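Long-range contacts in Two-component sensor histidine kinase (Nostoc sp., PDB 6OZB), which probably senses light through a bilin bound in its GAF domain, here phycoerythrobilin, as part of a cyanobacterial phytochrome histidine kinase: residues R102-V107 with S150-P155; S17-I22 with M184-D189; G48-M53 with E72-S77. The protein carries 1 engineered substitution. All blocks are in the same frame, centred on the assembly; numbering follows the deposited sequence.

Contact 1. Residues R102-V107 with S150-P155; sequences RSIVDV and SSVVAP. With PEB (phycoerythrobilin), chain F.
Ser103 and Val153 meet as an antiparallel hydrogen-bonded pair. The bond from Ser103 N to Val153 O is 3.0 Å and nearly straight at 163°. Val153 N returns a bond to Ser103 O. Val105 N gives a second such pair with Ser151 O at 2.9 Å, and the reverse bond from Ser151 N to Val105 O is longer, at 3.3 Å. Between these pairs Ile104 lies opposite Val152 in a non-hydrogen-bonded pair, with Ile104 CG1 4.3 Å from Val152 CG1. Strands 102-106 and 150-158 are neighbours in the antiparallel sheet of the GAF domain, and the two sheet faces have different tasks. Ser103, Val105 and Val153 line the phycoerythrobilin pocket; Ser151, on that face, reaches the ligand through a water. PEB O1C lies 3.3 Å from Ser103 CB and 3.4 Å from Val153 CB. The water donates to PEB O2C at 2.6 Å and to Ser103 O, and accepts from Ser151 OG at 2.9 Å, tying the propionate to both strands. Ser103 OG is hydrogen-bonded to Gln114. On the other face Ile104 and Val152 pack on Leu181 of helix 178-201. Arg102 NE bonds to Ser115 O and NH1 to Gln185 OE1.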
loop_
_atom_site.group_PDB
_atom_site.type_symbol
_atom_site.label_atom_id
_atom_site.label_comp_id
_atom_site.label_asym_id
_atom_site.label_seq_id
_atom_site.Cartn_x
_atom_site.Cartn_y
_atom_site.Cartn_z
ATOM N N ARG C 102 -13.872 -5.640 -3.490
ATOM C CA ARG C 102 -14.042 -5.880 -2.060
ATOM C C ARG C 102 -13.129 -4.880 -1.375
ATOM O O ARG C 102 -12.014 -4.668 -1.835
ATOM C CB ARG C 102 -13.695 -7.315 -1.687
ATOM C CG ARG C 102 -14.610 -8.384 -2.354
ATOM C CD ARG C 102 -14.198 -8.717 -3.771
ATOM N NE ARG C 102 -12.816 -9.169 -3.865
ATOM C CZ ARG C 102 -12.411 -10.421 -3.667
ATOM N NH1 ARG C 102 -13.270 -11.378 -3.319
ATOM N NH2 ARG C 102 -11.132 -10.703 -3.772
ATOM N N SER C 103 -13.600 -4.255 -0.299
ATOM C CA SER C 103 -12.865 -3.157 0.329
ATOM C C SER C 103 -12.694 -3.354 1.819
ATOM O O SER C 103 -13.652 -3.685 2.499
ATOM C CB SER C 103 -13.590 -1.840 0.112
ATOM O OG SER C 103 -13.710 -1.493 -1.251
ATOM N N ILE C 104 -11.468 -3.132 2.300
ATOM C CA ILE C 104 -11.114 -3.178 3.711
ATOM C C ILE C 104 -10.648 -1.794 4.156
ATOM O O ILE C 104 -9.622 -1.344 3.690
ATOM C CB ILE C 104 -9.966 -4.174 3.971
ATOM C CG1 ILE C 104 -10.328 -5.595 3.521
ATOM C CG2 ILE C 104 -9.526 -4.126 5.424
ATOM C CD1 ILE C 104 -9.105 -6.475 3.235
ATOM N N VAL C 105 -11.375 -1.141 5.067
ATOM C CA VAL C 105 -10.953 0.152 5.601
ATOM C C VAL C 105 -10.336 -0.063 6.962
ATOM O O VAL C 105 -10.934 -0.681 7.828
ATOM C CB VAL C 105 -12.127 1.168 5.701
ATOM C CG1 VAL C 105 -11.648 2.487 6.236
ATOM C CG2 VAL C 105 -12.754 1.367 4.331
ATOM N N ASP C 106 -9.129 0.476 7.134
ATOM C CA ASP C 106 -8.398 0.409 8.376
ATOM C C ASP C 106 -8.264 1.835 8.895
ATOM O O ASP C 106 -7.424 2.623 8.436
ATOM C CB ASP C 106 -7.055 -0.257 8.147
ATOM C CG ASP C 106 -6.316 -0.523 9.439
ATOM O OD1 ASP C 106 -6.534 -1.603 10.033
ATOM O OD2 ASP C 106 -5.497 0.338 9.834
ATOM N N VAL C 107 -9.130 2.183 9.829
ATOM C CA VAL C 107 -9.187 3.560 10.302
ATOM C C VAL C 107 -7.881 4.013 10.934
ATOM O O VAL C 107 -7.432 5.152 10.699
ATOM C CB VAL C 107 -10.363 3.723 11.290
ATOM C CG1 VAL C 107 -10.346 5.068 11.944
ATOM C CG2 VAL C 107 -11.698 3.529 10.547
ATOM N N SER C 150 -12.909 -0.794 11.877
ATOM C CA SER C 150 -12.671 -1.713 10.776
ATOM C C SER C 150 -13.944 -1.941 10.011
ATOM O O SER C 150 -14.948 -2.347 10.615
ATOM C CB SER C 150 -12.178 -3.071 11.310
ATOM O OG SER C 150 -12.207 -4.088 10.317
ATOM N N SER C 151 -13.887 -1.768 8.692
ATOM C CA SER C 151 -15.033 -2.043 7.831
ATOM C C SER C 151 -14.594 -2.954 6.692
ATOM O O SER C 151 -13.516 -2.761 6.127
ATOM C CB SER C 151 -15.602 -0.750 7.282
ATOM O OG SER C 151 -16.641 -0.998 6.364
ATOM N N VAL C 152 -15.416 -3.947 6.359
ATOM C CA VAL C 152 -15.149 -4.815 5.208
ATOM C C VAL C 152 -16.439 -4.940 4.427
ATOM O O VAL C 152 -17.485 -5.262 5.014
ATOM C CB VAL C 152 -14.657 -6.218 5.610
ATOM C CG1 VAL C 152 -14.316 -7.051 4.361
ATOM C CG2 VAL C 152 -13.440 -6.142 6.495
ATOM N N VAL C 153 -16.371 -4.661 3.125
ATOM C CA VAL C 153 -17.560 -4.670 2.261
ATOM C C VAL C 153 -17.332 -5.518 1.019
ATOM O O VAL C 153 -16.315 -5.402 0.365
ATOM C CB VAL C 153 -17.918 -3.247 1.841
ATOM C CG1 VAL C 153 -19.056 -3.222 0.842
ATOM C CG2 VAL C 153 -18.297 -2.428 3.085
ATOM N N ALA C 154 -18.297 -6.382 0.714
ATOM C CA ALA C 154 -18.313 -7.106 -0.550
ATOM C C ALA C 154 -19.678 -6.934 -1.217
ATOM O O ALA C 154 -20.712 -7.086 -0.548
ATOM C CB ALA C 154 -18.030 -8.575 -0.331
ATOM N N PRO C 155 -19.693 -6.624 -2.511
ATOM C CA PRO C 155 -20.952 -6.402 -3.222
ATOM C C PRO C 155 -21.687 -7.688 -3.499
ATOM O O PRO C 155 -21.063 -8.728 -3.690
ATOM C CB PRO C 155 -20.515 -5.737 -4.526
ATOM C CG PRO C 155 -19.151 -6.229 -4.750
ATOM C CD PRO C 155 -18.532 -6.384 -3.392
HETATM C CHC PEB F . -21.244 3.612 2.765
HETATM N NC PEB F . -19.233 4.616 1.608
HETATM C C1C PEB F . -18.202 4.242 0.801
HETATM C C2C PEB F . -18.269 2.893 0.558
HETATM C C3C PEB F . -19.374 2.402 1.219
HETATM C C4C PEB F . -19.974 3.500 1.875
HETATM C CMC PEB F . -19.762 0.937 1.140
HETATM C CAC PEB F . -17.227 2.135 -0.331
HETATM C CBC PEB F . -15.919 1.936 0.416
HETATM C CGC PEB F . -16.079 0.775 1.363
HETATM O O1C PEB F . -16.404 -0.350 0.888
HETATM O O2C PEB F . -15.881 0.916 2.607
HETATM N ND PEB F . -20.767 1.736 4.234
HETATM C C1D PEB F . -21.731 2.324 3.215
HETATM C C2D PEB F . -22.950 2.512 3.988
HETATM C C3D PEB F . -22.782 2.135 5.303
HETATM C C4D PEB F . -21.481 1.626 5.536
HETATM C CMD PEB F . -24.225 3.175 3.400
HETATM C CAD PEB F . -23.848 2.347 6.393
HETATM C CBD PEB F . -24.072 1.345 7.298
HETATM O OD PEB F . -21.010 1.178 6.572
HETATM N NA PEB F . -19.641 9.582 2.376
HETATM C C1A PEB F . -20.617 10.288 3.130
HETATM C C2A PEB F . -20.623 11.734 2.709
HETATM C C3A PEB F . -19.587 11.886 1.606
HETATM C C4A PEB F . -18.991 10.474 1.438
HETATM C CMA PEB F . -22.042 12.223 2.277
HETATM C CBA PEB F . -18.902 14.321 2.069
HETATM O OA PEB F . -21.339 9.770 3.966
HETATM C CHA PEB F . -17.949 10.216 0.598
HETATM C CAA PEB F . -18.436 12.873 1.824
HETATM N NB PEB F . -17.974 7.512 0.719
HETATM C C1B PEB F . -17.396 8.814 0.362
HETATM C C2B PEB F . -16.140 8.642 -0.329
HETATM C C3B PEB F . -15.899 7.233 -0.409
HETATM C C4B PEB F . -17.038 6.486 0.233
HETATM C CHB PEB F . -17.064 5.113 0.268
HETATM C CMB PEB F . -15.281 9.751 -0.849
HETATM C CAB PEB F . -14.694 6.570 -1.042
HETATM C CBB PEB F . -13.695 6.233 0.044
HETATM C CGB PEB F . -12.455 5.731 -0.698
HETATM O O1B PEB F . -12.552 4.653 -1.357
HETATM O O2B PEB F . -11.392 6.396 -0.673
HETATM O O HOH W 1 -15.160 -1.202 3.898
HETATM O O HOH W 2 -10.097 -3.049 8.842
#

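Contact 2. Residues S17-I22 with M184-D189; sequences SVLRRI and MQMIVD
Two helices run side by side at the helical layer of this GAF-containing chain, and Leu19 of helix 12-27 reaches across to Met186 and Ile187 of helix 178-201. The short segments are almost parallel, 7° apart, with their axes 9.9 Å from each other. Leu19 contributes the largest share. Its CG stands anti to the carbonyl carbon (chi1 -69°). The two methyls beyond it have different partners. Leu19 CD1 touches the methyl Met186 CE at 3.7 Å, the side chains crossing at about a right angle. Leu19 CD2 lies against the backbone, 3.7 Å from Met186 O, and also packs on Ile187 CG1 at 4.0 Å. The interface is apolar, with no hydrogen bond between the segments. Val18 adds its CG1, 4.1 Å from Ile187 CG1. Ile187 is thus gripped by two residues of the partner helix, and it also packs on Val43 and Leu46 of helix 32-47, a three-helix packing. Ile22 touches Thr39 of helix 32-47. Gln185 NE2 donates to Asp189 OD1 at 3.0 Å, from above the carboxylate plane. Val188 points away from helix 12-27 and packs against the sheet, on Ala154 and Leu166.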
loop_
_atom_site.group_PDB
_atom_site.type_symbol
_atom_site.label_atom_id
_atom_site.label_comp_id
_atom_site.label_asym_id
_atom_site.label_seq_id
_atom_site.Cartn_x
_atom_site.Cartn_y
_atom_site.Cartn_z
ATOM N N SER C 17 -19.771 -24.597 5.934
ATOM C CA SER C 17 -21.007 -24.881 6.638
ATOM C C SER C 17 -21.999 -23.714 6.483
ATOM O O SER C 17 -23.197 -23.941 6.368
ATOM C CB SER C 17 -20.714 -25.138 8.111
ATOM O OG SER C 17 -21.911 -25.176 8.855
ATOM N N VAL C 18 -21.513 -22.482 6.451
ATOM C CA VAL C 18 -22.382 -21.338 6.185
ATOM C C VAL C 18 -23.044 -21.443 4.811
ATOM O O VAL C 18 -24.230 -21.149 4.648
ATOM C CB VAL C 18 -21.606 -20.006 6.276
ATOM C CG1 VAL C 18 -22.445 -18.850 5.758
ATOM C CG2 VAL C 18 -21.192 -19.740 7.714
ATOM N N LEU C 19 -22.273 -21.848 3.816
ATOM C CA LEU C 19 -22.816 -21.976 2.468
ATOM C C LEU C 19 -23.876 -23.060 2.414
ATOM O O LEU C 19 -24.899 -22.888 1.764
ATOM C CB LEU C 19 -21.707 -22.332 1.487
ATOM C CG LEU C 19 -20.638 -21.267 1.174
ATOM C CD1 LEU C 19 -20.102 -21.545 -0.207
ATOM C CD2 LEU C 19 -21.076 -19.847 1.297
ATOM N N ARG C 20 -23.616 -24.183 3.090
ATOM C CA ARG C 20 -24.554 -25.296 3.127
ATOM C C ARG C 20 -25.832 -24.882 3.803
ATOM O O ARG C 20 -26.900 -25.295 3.398
ATOM C CB ARG C 20 -23.953 -26.507 3.836
ATOM C CG ARG C 20 -22.888 -27.260 3.019
ATOM C CD ARG C 20 -22.583 -28.606 3.600
ATOM N NE ARG C 20 -22.022 -28.527 4.945
ATOM C CZ ARG C 20 -20.728 -28.473 5.257
ATOM N NH1 ARG C 20 -19.799 -28.489 4.319
ATOM N NH2 ARG C 20 -20.361 -28.419 6.533
ATOM N N ARG C 21 -25.725 -24.052 4.838
ATOM C CA ARG C 21 -26.912 -23.657 5.568
ATOM C C ARG C 21 -27.771 -22.708 4.706
ATOM O O ARG C 21 -28.989 -22.752 4.762
ATOM C CB ARG C 21 -26.515 -23.027 6.892
ATOM C CG ARG C 21 -25.994 -24.045 7.915
ATOM C CD ARG C 21 -25.512 -23.314 9.192
ATOM N NE ARG C 21 -24.910 -24.231 10.159
ATOM C CZ ARG C 21 -25.609 -25.055 10.944
ATOM N NH1 ARG C 21 -26.933 -25.087 10.874
ATOM N NH2 ARG C 21 -24.982 -25.861 11.796
ATOM N N ILE C 22 -27.154 -21.865 3.884
ATOM C CA ILE C 22 -27.933 -21.040 2.959
ATOM C C ILE C 22 -28.640 -21.916 1.948
ATOM O O ILE C 22 -29.813 -21.729 1.678
ATOM C CB ILE C 22 -27.059 -19.995 2.189
ATOM C CG1 ILE C 22 -26.427 -19.006 3.151
ATOM C CG2 ILE C 22 -27.902 -19.231 1.181
ATOM C CD1 ILE C 22 -25.324 -18.156 2.493
ATOM N N MET C 184 -16.068 -14.155 2.438
ATOM C CA MET C 184 -17.127 -13.199 2.145
ATOM C C MET C 184 -17.583 -13.328 0.697
ATOM O O MET C 184 -18.775 -13.212 0.394
ATOM C CB MET C 184 -16.648 -11.775 2.468
ATOM C CG MET C 184 -16.589 -11.563 3.944
ATOM S SD MET C 184 -16.051 -9.920 4.335
ATOM C CE MET C 184 -17.557 -8.988 4.089
ATOM N N GLN C 185 -16.646 -13.609 -0.193
ATOM C CA GLN C 185 -16.960 -13.681 -1.628
ATOM C C GLN C 185 -17.846 -14.886 -1.917
ATOM O O GLN C 185 -18.791 -14.807 -2.701
ATOM C CB GLN C 185 -15.699 -13.747 -2.474
ATOM C CG GLN C 185 -15.995 -13.680 -4.011
ATOM C CD GLN C 185 -16.632 -12.369 -4.406
ATOM O OE1 GLN C 185 -16.099 -11.308 -4.119
ATOM N NE2 GLN C 185 -17.801 -12.434 -5.026
ATOM N N MET C 186 -17.546 -16.007 -1.283
ATOM C CA MET C 186 -18.359 -17.205 -1.467
ATOM C C MET C 186 -19.760 -16.983 -0.889
ATOM O O MET C 186 -20.748 -17.445 -1.441
ATOM C CB MET C 186 -17.687 -18.426 -0.845
ATOM C CG MET C 186 -16.345 -18.764 -1.435
ATOM S SD MET C 186 -15.838 -20.423 -0.970
ATOM C CE MET C 186 -16.636 -20.640 0.628
ATOM N N ILE C 187 -19.835 -16.292 0.236
ATOM C CA ILE C 187 -21.120 -15.984 0.842
ATOM C C ILE C 187 -21.971 -15.073 -0.045
ATOM O O ILE C 187 -23.169 -15.328 -0.236
ATOM C CB ILE C 187 -20.945 -15.331 2.229
ATOM C CG1 ILE C 187 -20.399 -16.395 3.193
ATOM C CG2 ILE C 187 -22.244 -14.762 2.737
ATOM C CD1 ILE C 187 -19.682 -15.810 4.437
ATOM N N VAL C 188 -21.390 -14.010 -0.603
ATOM C CA VAL C 188 -22.201 -13.185 -1.498
ATOM C C VAL C 188 -22.529 -13.927 -2.794
ATOM O O VAL C 188 -23.609 -13.713 -3.340
ATOM C CB VAL C 188 -21.554 -11.793 -1.806
ATOM C CG1 VAL C 188 -21.343 -11.028 -0.492
ATOM C CG2 VAL C 188 -20.265 -11.879 -2.575
ATOM N N ASP C 189 -21.656 -14.823 -3.276
ATOM C CA ASP C 189 -21.975 -15.648 -4.455
ATOM C C ASP C 189 -23.164 -16.572 -4.165
ATOM O O ASP C 189 -24.041 -16.763 -5.010
ATOM C CB ASP C 189 -20.789 -16.497 -4.878
ATOM C CG ASP C 189 -19.667 -15.678 -5.532
ATOM O OD1 ASP C 189 -19.888 -14.483 -5.851
ATOM O OD2 ASP C 189 -18.559 -16.236 -5.701
#

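Contact 3. Residues G48-M53 with E72-S77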
loop_
_atom_site.group_PDB
_atom_site.type_symbol
_atom_site.label_atom_id
_atom_site.label_comp_id
_atom_site.label_asym_id
_atom_site.label_seq_id
_atom_site.Cartn_x
_atom_site.Cartn_y
_atom_site.Cartn_z
ATOM N N GLY C 48 -16.800 -13.088 13.285
ATOM C CA GLY C 48 -16.513 -12.720 14.659
ATOM C C GLY C 48 -16.534 -11.229 14.957
ATOM O O GLY C 48 -16.097 -10.782 16.020
ATOM N N THR C 49 -17.069 -10.459 14.032
ATOM C CA THR C 49 -17.076 -9.013 14.149
ATOM C C THR C 49 -18.320 -8.516 14.880
ATOM O O THR C 49 -19.301 -9.261 15.032
ATOM C CB THR C 49 -17.021 -8.402 12.774
ATOM O OG1 THR C 49 -18.028 -9.030 11.985
ATOM C CG2 THR C 49 -15.655 -8.630 12.153
ATOM N N ASP C 50 -18.305 -7.251 15.293
ATOM C CA ASP C 50 -19.362 -6.729 16.155
ATOM C C ASP C 50 -20.698 -6.547 15.456
ATOM O O ASP C 50 -21.715 -6.626 16.110
ATOM C CB ASP C 50 -18.970 -5.386 16.754
ATOM C CG ASP C 50 -17.812 -5.468 17.745
ATOM O OD1 ASP C 50 -17.681 -6.477 18.483
ATOM O OD2 ASP C 50 -17.035 -4.472 17.787
ATOM N N ARG C 51 -20.686 -6.255 14.151
ATOM C CA ARG C 51 -21.924 -5.946 13.419
ATOM C C ARG C 51 -21.757 -6.339 11.963
ATOM O O ARG C 51 -20.831 -5.875 11.301
ATOM C CB ARG C 51 -22.274 -4.449 13.553
ATOM C CG ARG C 51 -23.523 -3.970 12.766
ATOM C CD ARG C 51 -23.978 -2.558 13.173
ATOM N NE ARG C 51 -23.019 -1.527 12.769
ATOM C CZ ARG C 51 -22.988 -0.287 13.242
ATOM N NH1 ARG C 51 -23.857 0.121 14.161
ATOM N NH2 ARG C 51 -22.055 0.551 12.809
ATOM N N VAL C 52 -22.633 -7.232 11.489
ATOM C CA VAL C 52 -22.684 -7.622 10.080
ATOM C C VAL C 52 -24.065 -7.257 9.577
ATOM O O VAL C 52 -25.052 -7.487 10.264
ATOM C CB VAL C 52 -22.403 -9.109 9.881
ATOM C CG1 VAL C 52 -22.642 -9.549 8.444
ATOM C CG2 VAL C 52 -20.965 -9.396 10.279
ATOM N N MET C 53 -24.118 -6.652 8.395
ATOM C CA MET C 53 -25.376 -6.184 7.802
ATOM C C MET C 53 -25.456 -6.561 6.344
ATOM O O MET C 53 -24.431 -6.692 5.678
ATOM C CB MET C 53 -25.492 -4.680 7.933
ATOM C CG MET C 53 -25.400 -4.194 9.353
ATOM S SD MET C 53 -25.313 -2.406 9.400
ATOM C CE MET C 53 -23.730 -2.163 8.650
ATOM N N GLU C 72 -23.703 -8.894 21.277
ATOM C CA GLU C 72 -23.838 -8.330 22.628
ATOM C C GLU C 72 -24.119 -6.830 22.629
ATOM O O GLU C 72 -23.562 -6.093 23.444
ATOM C CB GLU C 72 -22.576 -8.641 23.446
ATOM C CG GLU C 72 -22.477 -10.140 23.718
ATOM C CD GLU C 72 -21.209 -10.524 24.427
ATOM O OE1 GLU C 72 -20.265 -9.707 24.458
ATOM O OE2 GLU C 72 -21.160 -11.654 24.949
ATOM N N ASN C 73 -24.985 -6.393 21.714
ATOM C CA ASN C 73 -25.367 -4.978 21.633
ATOM C C ASN C 73 -24.164 -4.068 21.584
ATOM O O ASN C 73 -24.203 -2.961 22.109
ATOM C CB ASN C 73 -26.267 -4.571 22.811
ATOM C CG ASN C 73 -27.564 -5.332 22.823
ATOM O OD1 ASN C 73 -28.288 -5.354 21.823
ATOM N ND2 ASN C 73 -27.865 -5.968 23.935
ATOM N N ARG C 74 -23.078 -4.503 20.966
ATOM C CA ARG C 74 -21.855 -3.729 21.116
ATOM C C ARG C 74 -21.926 -2.426 20.351
ATOM O O ARG C 74 -21.372 -1.422 20.800
ATOM C CB ARG C 74 -20.637 -4.506 20.601
ATOM C CG ARG C 74 -19.344 -3.681 20.561
ATOM C CD ARG C 74 -18.828 -3.310 21.971
ATOM N NE ARG C 74 -17.629 -2.455 21.937
ATOM C CZ ARG C 74 -17.629 -1.139 21.731
ATOM N NH1 ARG C 74 -18.769 -0.486 21.539
ATOM N NH2 ARG C 74 -16.485 -0.473 21.719
ATOM N N LEU C 75 -22.675 -2.428 19.253
ATOM C CA LEU C 75 -22.918 -1.210 18.479
ATOM C C LEU C 75 -24.411 -1.076 18.273
ATOM O O LEU C 75 -25.127 -2.064 18.371
ATOM C CB LEU C 75 -22.195 -1.272 17.141
ATOM C CG LEU C 75 -20.672 -1.102 17.209
ATOM C CD1 LEU C 75 -20.072 -1.327 15.808
ATOM C CD2 LEU C 75 -20.263 0.252 17.744
ATOM N N PRO C 76 -24.900 0.146 18.038
ATOM C CA PRO C 76 -26.340 0.313 17.849
ATOM C C PRO C 76 -26.848 -0.366 16.603
ATOM O O PRO C 76 -26.117 -0.616 15.652
ATOM C CB PRO C 76 -26.514 1.836 17.721
ATOM C CG PRO C 76 -25.285 2.416 18.251
ATOM C CD PRO C 76 -24.191 1.438 18.019
ATOM N N SER C 77 -28.143 -0.616 16.608
ATOM C CA SER C 77 -28.792 -1.276 15.489
ATOM C C SER C 77 -29.106 -0.293 14.371
ATOM O O SER C 77 -29.632 0.812 14.617
ATOM C CB SER C 77 -30.072 -1.950 15.947
ATOM O OG SER C 77 -30.772 -2.436 14.815
#
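Arg51 reaches to the loop segment 72-77 and makes the one hydrogen bond between the two segments. Its NH1 donates to Pro76 O at 2.8 Å, with an N-H...O angle of 143°. The carbonyl oxygen lies near the guanidinium plane, so the bond uses the edge of the group. Leu75 covers one face: its CD1 sits 4.0 Å from Arg51 CZ, over the centre, while Leu75 CB is 3.7 Å from Arg51 NH1. Arg51 CG, anti to the backbone N (chi1 177°), continues the course of the side chain toward 72-77. Arg51 NH2 is hydrogen-bonded to His169 ND1, so two guanidinium nitrogens have acceptors. An alanine here would probably leave Pro76 O without this donor and open a gap beneath Leu75. This is the tightly packed, buried part. The solvent side is formed by Arg74, which is exposed; Pro76 is exposed too, but its carbonyl serves the tight part. There Arg74 CG rests 3.7 Å from Asp50 CG, but the charged groups do not meet: Asp50 OD2 is 4.7 Å from Arg74 NE. Asp50 OD2 bonds instead to Ser171 OG. Asp50 and Arg51 both face His169 in a classic beta bulge at the start of strand 51-57. That strand runs between strands 63-70 and 161-170, with Val52 packed on Val43 of helix 32-47, and the 72-77 segment follows strand 63-70.

How the contacts relate
Along the chain contact 2 closes the widest loop, and contacts 3 and 1 lie inside it in series, contact 3 first. Contacts 1 and 3 both reach the same antiparallel sheet, contact 3 through strand 51-57, with centres about 15 Å apart. Strand 161-170 stands between strands 51-57 and 150-158 and so separates them. Contact 2 lies in the helical layer, its centre about 18 Å from contact 1 and about 20 Å from contact 3. Contacts 1 and 2 touch directly where helix 178-201 lies on strand 150-158. The bilin is bound on the other face at contact 1, and Met53 of contact 3 also belongs to its pocket. The sheet lies between the chromophore and helix 178-201.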